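Local coordinates for protein 4-oxalmesaconate hydratase (Pseudomonas putida, PDB 5CGZ) that hydrates the enol of oxalomesaconate to 4-carboxy-4-hydroxy-2-oxoadipate, the third step of gallate degradation, as a zinc-containing lyase of the MshB deacetylase family, at residues A[3-8]-A[99-104]; A[20-25]-A[32-37]; A[46-51]-A[60-65]; A[129-134]-A[152-157]. One frame throughout, in Å; residues are numbered along the deposited sequence. Where two conformers were deposited one is given.

Contact 1 (A[3-8]-A[99-104])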
# COMPACT_ATOMS: atom_id res chain seq x y z
N SER A 3 26.22 -1.25 23.60
CA SER A 3 25.83 0.13 23.35
C SER A 3 24.65 0.21 22.38
O SER A 3 24.33 -0.76 21.70
CB SER A 3 27.01 0.91 22.80
OG SER A 3 27.33 0.46 21.49
N ALA A 4 24.01 1.38 22.32
CA ALA A 4 22.94 1.62 21.36
C ALA A 4 22.78 3.12 21.16
O ALA A 4 23.27 3.92 21.96
CB ALA A 4 21.61 0.97 21.81
N LEU A 5 22.08 3.49 20.09
CA LEU A 5 22.07 4.86 19.61
C LEU A 5 20.65 5.36 19.37
O LEU A 5 19.80 4.65 18.82
CB LEU A 5 22.88 4.96 18.31
CG LEU A 5 22.89 6.33 17.62
CD1 LEU A 5 23.65 7.35 18.48
CD2 LEU A 5 23.50 6.23 16.22
N VAL A 6 20.40 6.60 19.79
CA VAL A 6 19.13 7.25 19.49
C VAL A 6 19.42 8.52 18.69
O VAL A 6 20.23 9.34 19.11
CB VAL A 6 18.35 7.59 20.78
CG1 VAL A 6 17.05 8.33 20.46
CG2 VAL A 6 18.08 6.32 21.56
N VAL A 7 18.80 8.65 17.52
CA VAL A 7 18.95 9.87 16.73
C VAL A 7 17.66 10.70 16.75
O VAL A 7 16.65 10.33 16.15
CB VAL A 7 19.33 9.57 15.28
CG1 VAL A 7 19.56 10.87 14.51
CG2 VAL A 7 20.59 8.71 15.25
N SER A 8 17.74 11.82 17.46
CA SER A 8 16.60 12.68 17.76
C SER A 8 16.66 13.96 16.90
O SER A 8 17.67 14.66 16.93
CB SER A 8 16.62 13.01 19.26
OG SER A 8 15.50 13.76 19.66
N ALA A 99 28.10 9.33 10.83
CA ALA A 99 28.80 8.06 10.59
C ALA A 99 29.93 7.86 11.59
O ALA A 99 30.18 6.73 12.02
CB ALA A 99 29.34 8.01 9.16
N ASP A 100 30.60 8.95 11.97
CA ASP A 100 31.66 8.85 12.97
C ASP A 100 31.10 8.49 14.35
O ASP A 100 31.73 7.76 15.10
CB ASP A 100 32.45 10.17 13.05
CG ASP A 100 33.25 10.45 11.77
OD1 ASP A 100 33.47 9.51 10.97
OD2 ASP A 100 33.65 11.62 11.58
N VAL A 101 29.91 8.99 14.68
CA VAL A 101 29.27 8.58 15.93
C VAL A 101 29.03 7.07 15.90
O VAL A 101 29.30 6.38 16.88
CB VAL A 101 27.94 9.32 16.17
CG1 VAL A 101 27.21 8.76 17.39
CG2 VAL A 101 28.22 10.82 16.34
N TYR A 102 28.53 6.56 14.77
CA TYR A 102 28.32 5.12 14.61
C TYR A 102 29.61 4.34 14.82
O TYR A 102 29.63 3.32 15.52
CB TYR A 102 27.77 4.79 13.22
CG TYR A 102 26.26 4.79 13.07
CD1 TYR A 102 25.51 3.64 13.33
CD2 TYR A 102 25.58 5.92 12.62
CE1 TYR A 102 24.12 3.63 13.17
CE2 TYR A 102 24.19 5.92 12.45
CZ TYR A 102 23.47 4.77 12.73
OH TYR A 102 22.10 4.76 12.56
N ARG A 103 30.68 4.80 14.19
CA ARG A 103 31.97 4.11 14.28
C ARG A 103 32.48 4.08 15.73
O ARG A 103 33.06 3.09 16.18
CB ARG A 103 33.00 4.77 13.35
CG ARG A 103 32.80 4.50 11.85
CD ARG A 103 33.30 3.12 11.49
NE ARG A 103 33.07 2.73 10.10
CZ ARG A 103 33.91 2.98 9.09
NH1 ARG A 103 35.04 3.65 9.30
NH2 ARG A 103 33.62 2.55 7.86
N ARG A 104 32.23 5.15 16.47
CA ARG A 104 32.67 5.25 17.86
C ARG A 104 31.78 4.44 18.82
O ARG A 104 32.26 3.73 19.68
CB ARG A 104 32.70 6.72 18.29
CG ARG A 104 33.17 6.94 19.71
CD ARG A 104 33.14 8.42 20.08
NE ARG A 104 31.80 8.90 20.40
CZ ARG A 104 31.13 9.81 19.69
NH1 ARG A 104 31.69 10.34 18.61
NH2 ARG A 104 29.92 10.18 20.06
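L5 of strand 3-8 and Y102 of the helical segment 99-104 bring the two backbones to their nearest approach, with 8.0 Å between their CA atoms. At this separation the side chains make the contact. L5 is the one strand residue that reaches across, and it does so with both methyl groups, each to a different helix residue. Its CG stands anti to the backbone N (chi1 176°), which carries the fork of the side chain out from the sheet toward the helix. On one branch, L5 CD2 sits over a face of the Y102 ring, 3.9 Å from the ring centroid and 15° off the normal, a CH-pi contact. It is displaced a little toward the hydroxyl-bearing rim, so that L5 CD2 lies 3.8 Å from Y102 CZ. The other branch makes a purely apolar contact, L5 CD1 meeting V101 CG1 at 4.0 Å. L5 stands at about a right angle to both partners. V101 and Y102, consecutive on the helix, are thus both touched by a single leucine, and all three side chains are buried. Beyond L5 CD2 the hydroxyl of Y102 makes a weak hydrogen bond with A130 O of helix 122-138. That helix lies next to helix 92-105 on this face, and V7 packs against it. V101 also reaches H33 and V35 of strand 31-36, so helix 92-105 spans two neighbouring strands, while V6 on the other face of the sheet is covered by F14 and I22 of helix 13-27.

Contact 2 (A[20-25]-A[32-37])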
# COMPACT_ATOMS: atom_id res chain seq x y z
N GLY A 20 11.65 5.44 27.67
CA GLY A 20 11.53 4.09 28.19
C GLY A 20 12.61 3.16 27.65
O GLY A 20 13.28 2.47 28.40
N ALA A 21 12.77 3.15 26.33
CA ALA A 21 13.73 2.27 25.69
C ALA A 21 15.15 2.57 26.20
O ALA A 21 15.95 1.66 26.41
CB ALA A 21 13.66 2.40 24.16
N ILE A 22 15.45 3.84 26.39
CA ILE A 22 16.77 4.25 26.87
C ILE A 22 17.02 3.75 28.30
O ILE A 22 18.02 3.07 28.57
CB ILE A 22 16.94 5.79 26.80
CG1 ILE A 22 16.96 6.25 25.33
CG2 ILE A 22 18.22 6.22 27.51
CD1 ILE A 22 16.87 7.75 25.12
N ALA A 23 16.09 4.05 29.20
CA ALA A 23 16.21 3.65 30.60
C ALA A 23 16.25 2.13 30.74
O ALA A 23 17.01 1.60 31.55
CB ALA A 23 15.07 4.24 31.44
N LEU A 24 15.42 1.44 29.96
CA LEU A 24 15.33 -0.01 30.06
C LEU A 24 16.66 -0.67 29.65
O LEU A 24 17.17 -1.54 30.35
CB LEU A 24 14.18 -0.56 29.20
CG LEU A 24 13.86 -2.04 29.39
CD1 LEU A 24 13.29 -2.31 30.78
CD2 LEU A 24 12.91 -2.58 28.31
N HIS A 25 17.21 -0.27 28.51
CA HIS A 25 18.44 -0.91 28.05
C HIS A 25 19.66 -0.48 28.89
O HIS A 25 20.59 -1.27 29.06
CB HIS A 25 18.67 -0.63 26.56
CG HIS A 25 17.71 -1.37 25.66
ND1 HIS A 25 16.45 -0.90 25.38
CD2 HIS A 25 17.83 -2.56 25.03
CE1 HIS A 25 15.83 -1.77 24.59
NE2 HIS A 25 16.64 -2.78 24.36
N MET A 32 23.92 3.80 26.50
CA MET A 32 22.98 4.44 25.61
C MET A 32 23.49 5.83 25.24
O MET A 32 23.78 6.63 26.11
CB MET A 32 21.60 4.53 26.26
CG MET A 32 20.97 3.17 26.57
SD MET A 32 20.75 2.14 25.09
CE MET A 32 19.78 3.24 24.06
N HIS A 33 23.60 6.09 23.94
CA HIS A 33 24.01 7.41 23.46
C HIS A 33 22.93 8.07 22.61
O HIS A 33 22.35 7.45 21.72
CB HIS A 33 25.30 7.31 22.64
CG HIS A 33 25.85 8.65 22.25
ND1 HIS A 33 26.23 9.60 23.18
CD2 HIS A 33 26.07 9.21 21.03
CE1 HIS A 33 26.66 10.68 22.55
NE2 HIS A 33 26.58 10.47 21.24
N VAL A 34 22.68 9.35 22.88
CA VAL A 34 21.69 10.13 22.14
C VAL A 34 22.37 11.24 21.34
O VAL A 34 23.15 12.02 21.88
CB VAL A 34 20.65 10.74 23.10
CG1 VAL A 34 19.66 11.63 22.34
CG2 VAL A 34 19.92 9.65 23.84
N VAL A 35 22.07 11.29 20.04
CA VAL A 35 22.40 12.46 19.23
C VAL A 35 21.14 13.30 19.00
O VAL A 35 20.16 12.80 18.44
CB VAL A 35 23.00 12.08 17.87
CG1 VAL A 35 23.16 13.33 17.01
CG2 VAL A 35 24.32 11.35 18.02
N CYS A 36 21.17 14.55 19.45
CA CYS A 36 20.13 15.53 19.12
C CYS A 36 20.62 16.41 17.98
O CYS A 36 21.54 17.21 18.17
CB CYS A 36 19.78 16.39 20.32
SG CYS A 36 19.15 15.49 21.73
N LEU A 37 20.02 16.27 16.81
CA LEU A 37 20.52 16.99 15.64
C LEU A 37 20.31 18.49 15.78
O LEU A 37 21.13 19.29 15.32
CB LEU A 37 19.85 16.47 14.36
CG LEU A 37 20.15 15.00 14.01
CD1 LEU A 37 19.27 14.52 12.86
CD2 LEU A 37 21.62 14.81 13.67
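M32, at the start of segment 32-37, folds its side chain against I22 and H25 of the helical segment 20-25 and carries the largest share of the contact. Its CB faces the helix, 4.0 Å from the branch methyl I22 CG2. The next atom, M32 CG, rests 3.6 Å from the carbonyl oxygen I22 O, a van der Waals approach to the helix backbone itself. From there the chain bends twice (chi2 -59°, chi3 -56°) and curls back rather than running on past the helix. The first bend brings M32 SD within 3.8 Å of H25 CB, one helical turn after I22. The second turns the terminal methyl toward the sheet, where the side chain packs on A4 of the adjacent strand. Two residues farther along the strand, V34 meets the other branch of I22: I22 CD1 touches V34 CG2 at 3.8 Å, the two side chains crossing nearly at right angles. H25 offers only its CB here because its ring is tied back to its own helix. H25 ND1 donates to A21 O over 2.8 Å, with the acceptor lying in the ring plane, and A21 O also takes the backbone N-H of H25. The far ring nitrogen, NE2, bonds to the backbone N of L239 of a neighbouring subunit. Helix 13-27 is the crossover of the beta-alpha-beta unit linking strands 3-8 and 31-36. Its segment 20-25 runs nearly antiparallel to strand 32-36, at 153°, and both I22 and M32 lie against A76 of the next strand, 76-80.

Contact 3 (A[46-51]-A[60-65])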
# COMPACT_ATOMS: atom_id res chain seq x y z
N ALA A 46 7.43 26.99 21.60
CA ALA A 46 6.45 28.07 21.59
C ALA A 46 6.37 28.83 22.92
O ALA A 46 6.31 30.06 22.93
CB ALA A 46 5.07 27.51 21.23
N LYS A 47 6.37 28.10 24.04
CA LYS A 47 6.29 28.73 25.35
C LYS A 47 7.40 29.76 25.53
O LYS A 47 7.15 30.88 26.00
CB LYS A 47 6.38 27.69 26.46
CG LYS A 47 5.09 26.91 26.69
CD LYS A 47 4.04 27.76 27.37
CE LYS A 47 3.05 26.89 28.15
NZ LYS A 47 2.28 25.97 27.26
N LEU A 48 8.62 29.40 25.15
CA LEU A 48 9.74 30.33 25.28
C LEU A 48 9.57 31.54 24.37
O LEU A 48 9.82 32.67 24.80
CB LEU A 48 11.06 29.61 24.99
CG LEU A 48 11.44 28.62 26.09
CD1 LEU A 48 12.78 27.96 25.80
CD2 LEU A 48 11.48 29.33 27.43
N TRP A 49 9.15 31.33 23.13
CA TRP A 49 9.01 32.46 22.21
C TRP A 49 7.92 33.44 22.65
O TRP A 49 7.94 34.60 22.26
CB TRP A 49 8.72 31.96 20.78
CG TRP A 49 9.94 31.38 20.16
CD1 TRP A 49 10.19 30.06 19.88
CD2 TRP A 49 11.13 32.09 19.78
NE1 TRP A 49 11.44 29.92 19.33
CE2 TRP A 49 12.04 31.15 19.25
CE3 TRP A 49 11.50 33.44 19.82
CZ2 TRP A 49 13.30 31.52 18.78
CZ3 TRP A 49 12.75 33.81 19.34
CH2 TRP A 49 13.64 32.85 18.83
N ARG A 50 7.01 32.97 23.49
CA ARG A 50 5.95 33.83 24.02
C ARG A 50 6.43 34.73 25.16
O ARG A 50 5.78 35.72 25.49
CB ARG A 50 4.77 32.97 24.47
CG ARG A 50 4.01 32.36 23.30
CD ARG A 50 3.07 31.29 23.77
NE ARG A 50 2.54 30.51 22.65
CZ ARG A 50 1.79 29.42 22.80
NH1 ARG A 50 1.48 28.99 24.01
NH2 ARG A 50 1.36 28.76 21.73
N LYS A 51 7.57 34.40 25.76
CA LYS A 51 8.22 35.31 26.70
C LYS A 51 8.83 36.48 25.93
O LYS A 51 9.02 36.40 24.71
CB LYS A 51 9.30 34.60 27.51
CG LYS A 51 8.80 33.48 28.41
CD LYS A 51 9.98 32.80 29.10
CE LYS A 51 9.55 31.99 30.33
NZ LYS A 51 8.61 30.87 30.01
N LYS A 60 18.00 27.66 22.70
CA LYS A 60 18.92 26.53 22.65
C LYS A 60 19.49 26.20 24.03
O LYS A 60 19.62 25.02 24.39
CB LYS A 60 20.06 26.79 21.66
CG LYS A 60 19.63 26.87 20.19
CD LYS A 60 20.87 27.04 19.30
CE LYS A 60 20.50 27.34 17.86
NZ LYS A 60 21.72 27.39 17.02
N ASP A 61 19.85 27.24 24.79
CA ASP A 61 20.39 27.02 26.13
C ASP A 61 19.38 26.31 27.02
O ASP A 61 19.72 25.35 27.71
CB ASP A 61 20.81 28.34 26.80
CG ASP A 61 22.07 28.93 26.19
OD1 ASP A 61 22.84 28.18 25.54
OD2 ASP A 61 22.30 30.15 26.37
N ALA A 62 18.14 26.79 26.99
CA ALA A 62 17.10 26.17 27.80
C ALA A 62 16.87 24.71 27.36
O ALA A 62 16.81 23.80 28.20
CB ALA A 62 15.81 26.98 27.71
N ARG A 63 16.77 24.49 26.06
CA ARG A 63 16.56 23.13 25.53
C ARG A 63 17.73 22.20 25.87
O ARG A 63 17.51 21.04 26.23
CB ARG A 63 16.37 23.18 24.01
CG ARG A 63 15.11 23.90 23.55
CD ARG A 63 13.87 23.03 23.70
NE ARG A 63 13.22 23.19 25.00
CZ ARG A 63 12.21 24.03 25.23
NH1 ARG A 63 11.75 24.81 24.26
NH2 ARG A 63 11.68 24.10 26.44
N ARG A 64 18.95 22.71 25.74
CA ARG A 64 20.15 21.92 26.04
C ARG A 64 20.14 21.45 27.50
O ARG A 64 20.44 20.29 27.79
CB ARG A 64 21.43 22.73 25.76
CG ARG A 64 22.74 21.94 25.87
CD ARG A 64 24.00 22.85 25.72
NE ARG A 64 24.12 23.50 24.41
CZ ARG A 64 23.90 24.80 24.17
NH1 ARG A 64 23.54 25.62 25.15
NH2 ARG A 64 24.04 25.29 22.94
N GLU A 65 19.79 22.35 28.41
CA GLU A 65 19.82 22.01 29.83
C GLU A 65 18.75 20.96 30.16
O GLU A 65 18.99 20.05 30.95
CB GLU A 65 19.63 23.26 30.69
CG GLU A 65 20.39 23.22 32.01
CD GLU A 65 21.90 23.17 31.82
OE1 GLU A 65 22.60 22.66 32.72
OE2 GLU A 65 22.39 23.65 30.77
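Near the zinc site, the short helix 46-50 follows closely after the metal ligand E44 and leans its L48 against A62 and R63 of the long helix 56-74. A single methyl does the work. L48 CD1 lies 3.7 Å from A62 CB, and from the same position it covers one face of the R63 guanidinium. Within that group the methyl sits nearest the outer rim, with L48 CD1 3.7 Å from R63 NH1 and 4.0 Å from R63 CZ. L48 and R63 approach from opposite directions. R63 leaves its helix pointing to one side and reaches this position through bends at chi2 (-78°) and chi3 (91°), which bring the flat end round to the leucine. The N-H groups of R63 have polar partners: NH1 bonds to S45 OG, just ahead of the short helix, and NE forms a salt bridge with E66, farther along its own helix. Away from this junction, R64 NH1 pairs with D61 OD1 at 2.7 Å in a salt bridge lying in the guanidinium plane and using the anti lone pair of the carboxylate. Helix 46-50 also borders other subunits of the hexamer, R50 forming a salt bridge with E140 of one of them. The chemistry divides R63 cleanly: a face meets a methyl while its N-H groups bind S45 and E66. With R63 fixed in this way, its side chain stands about 7 Å from that of H10 and about 10 Å from the zinc ion, and its positive charge may influence the electrostatics of the metal pocket.

Contact 4 (A[129-134]-A[152-157])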
# COMPACT_ATOMS: atom_id res chain seq x y z
N LEU A 129 19.04 10.48 7.79
CA LEU A 129 20.42 10.67 8.24
C LEU A 129 20.90 9.45 9.01
O LEU A 129 21.98 8.92 8.75
CB LEU A 129 20.55 11.92 9.11
CG LEU A 129 20.68 13.22 8.33
CD1 LEU A 129 20.51 14.42 9.26
CD2 LEU A 129 22.03 13.25 7.61
N ALA A 130 20.09 9.02 9.97
CA ALA A 130 20.42 7.86 10.79
C ALA A 130 20.68 6.63 9.93
O ALA A 130 21.65 5.92 10.14
CB ALA A 130 19.30 7.58 11.80
N GLN A 131 19.82 6.40 8.95
CA GLN A 131 19.96 5.20 8.12
C GLN A 131 21.13 5.29 7.17
O GLN A 131 21.90 4.33 7.03
CB GLN A 131 18.67 4.92 7.35
CG GLN A 131 17.57 4.37 8.24
CD GLN A 131 16.35 3.91 7.45
OE1 GLN A 131 16.46 3.43 6.33
NE2 GLN A 131 15.18 4.05 8.06
N GLU A 132 21.29 6.43 6.50
CA GLU A 132 22.37 6.53 5.53
C GLU A 132 23.73 6.55 6.26
O GLU A 132 24.68 5.92 5.79
CB GLU A 132 22.23 7.76 4.62
CG GLU A 132 23.20 7.66 3.43
CD GLU A 132 23.06 8.77 2.40
OE1 GLU A 132 22.41 9.79 2.71
OE2 GLU A 132 23.61 8.62 1.28
N ALA A 133 23.82 7.24 7.39
CA ALA A 133 25.08 7.27 8.15
C ALA A 133 25.48 5.86 8.60
O ALA A 133 26.66 5.50 8.61
CB ALA A 133 24.98 8.20 9.36
N ARG A 134 24.48 5.08 8.99
CA ARG A 134 24.69 3.68 9.35
C ARG A 134 25.35 2.90 8.22
O ARG A 134 26.29 2.12 8.43
CB ARG A 134 23.36 3.04 9.74
CG ARG A 134 23.39 1.56 10.09
CD ARG A 134 21.97 1.16 10.50
NE ARG A 134 21.75 -0.29 10.58
CZ ARG A 134 21.59 -1.09 9.53
NH1 ARG A 134 21.64 -0.60 8.29
NH2 ARG A 134 21.38 -2.38 9.72
N PRO A 152 23.18 -3.22 12.87
CA PRO A 152 22.26 -3.03 14.00
C PRO A 152 20.85 -2.75 13.50
O PRO A 152 20.68 -1.97 12.57
CB PRO A 152 22.84 -1.80 14.73
CG PRO A 152 23.62 -1.06 13.66
CD PRO A 152 24.18 -2.15 12.77
N PRO A 153 19.85 -3.42 14.09
CA PRO A 153 18.45 -3.11 13.79
C PRO A 153 18.17 -1.61 13.95
O PRO A 153 18.74 -0.95 14.82
CB PRO A 153 17.67 -3.94 14.81
CG PRO A 153 18.58 -5.11 15.11
CD PRO A 153 19.99 -4.55 15.03
N VAL A 154 17.31 -1.08 13.09
CA VAL A 154 16.88 0.30 13.19
C VAL A 154 15.36 0.31 13.41
O VAL A 154 14.63 -0.46 12.78
CB VAL A 154 17.23 1.09 11.91
CG1 VAL A 154 16.73 2.54 12.02
CG2 VAL A 154 18.74 1.06 11.66
N TYR A 155 14.89 1.16 14.32
CA TYR A 155 13.46 1.25 14.62
C TYR A 155 13.00 2.69 14.57
O TYR A 155 13.72 3.59 15.00
CB TYR A 155 13.14 0.70 16.01
CG TYR A 155 13.58 -0.71 16.30
CD1 TYR A 155 14.85 -0.97 16.80
CD2 TYR A 155 12.70 -1.78 16.13
CE1 TYR A 155 15.26 -2.26 17.09
CE2 TYR A 155 13.10 -3.09 16.43
CZ TYR A 155 14.38 -3.32 16.91
OH TYR A 155 14.80 -4.59 17.22
N ALA A 156 11.77 2.90 14.10
CA ALA A 156 11.13 4.20 14.23
C ALA A 156 10.28 4.18 15.49
O ALA A 156 9.41 3.32 15.63
CB ALA A 156 10.28 4.52 13.01
N PHE A 157 10.55 5.11 16.41
CA PHE A 157 9.71 5.21 17.60
C PHE A 157 8.42 5.98 17.23
O PHE A 157 8.27 6.44 16.09
CB PHE A 157 10.45 5.86 18.79
CG PHE A 157 11.30 7.06 18.43
CD1 PHE A 157 10.80 8.10 17.66
CD2 PHE A 157 12.61 7.16 18.92
CE1 PHE A 157 11.60 9.21 17.36
CE2 PHE A 157 13.40 8.26 18.62
CZ PHE A 157 12.90 9.29 17.84
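R134 and P152 form the tight end of this contact, where a helix side chain grips a backbone carbonyl just ahead of strand 154-157. CG of R134 lies anti to the backbone N (chi1 177°), and the chain stays extended as far as NE, the length needed to span from helix to strand. The guanidinium meets the oxygen side-on, two nitrogens converging on one atom. R134 NE donates to P152 O over 2.8 Å from within the carbonyl plane, while R134 NH2 reaches P152 O at 3.0 Å from well above that plane. Neither bond is straight, with N-H...O angles of 141° and 134°, as expected when two donors of one group share an acceptor; the guanidinium charge probably polarises the carbonyl further. The aliphatic part is packed closely too. R134 CD comes within 3.4 Å of V154 CG2, the two side chains sliding past each other in opposite directions. The proline ring closes on the guanidinium, P152 CG 3.7 Å from R134 NE. One turn back along the helix the fit slackens: Q131 CG is 4.3 Å from V154 CG1, and there the valine meets only the aliphatic part of the glutamine. That side leads toward V231, toward Y121 of a neighbouring subunit, and toward a glycerol about 4 Å from the Q131 side chain. Helix 122-138 connects strand 110-112 to strand 154-157, its parallel neighbour, and such a helix packed on the strand that follows it is the beta-alpha-beta crossover of a Rossmann-like alpha/beta fold.

Overall arrangement
Contacts 1, 2 and 4 share one sheet, whereas contact 3 lies apart, its centre 22 to 28 Å from theirs. Strands 3-8 and 31-36 join contacts 1 and 2 directly, through probable hydrogen bonds from V35 N to V6 O and from S8 N to V35 O, each 2.8 Å. Contacts 1 and 4, with centres 9 Å apart, meet where helices 92-105 and 122-138 lie side by side, Y102 CZ touching R134 CB at 3.4 Å. L37 CD1 and L129 CD1, 3.8 Å apart, link contacts 2 and 4. The zinc ion, bound by H10, D13, E44 and H123, lies about 12 Å from the V34 side chain of contact 2, while the R63 side chain of contact 3 lies about 10 Å from it.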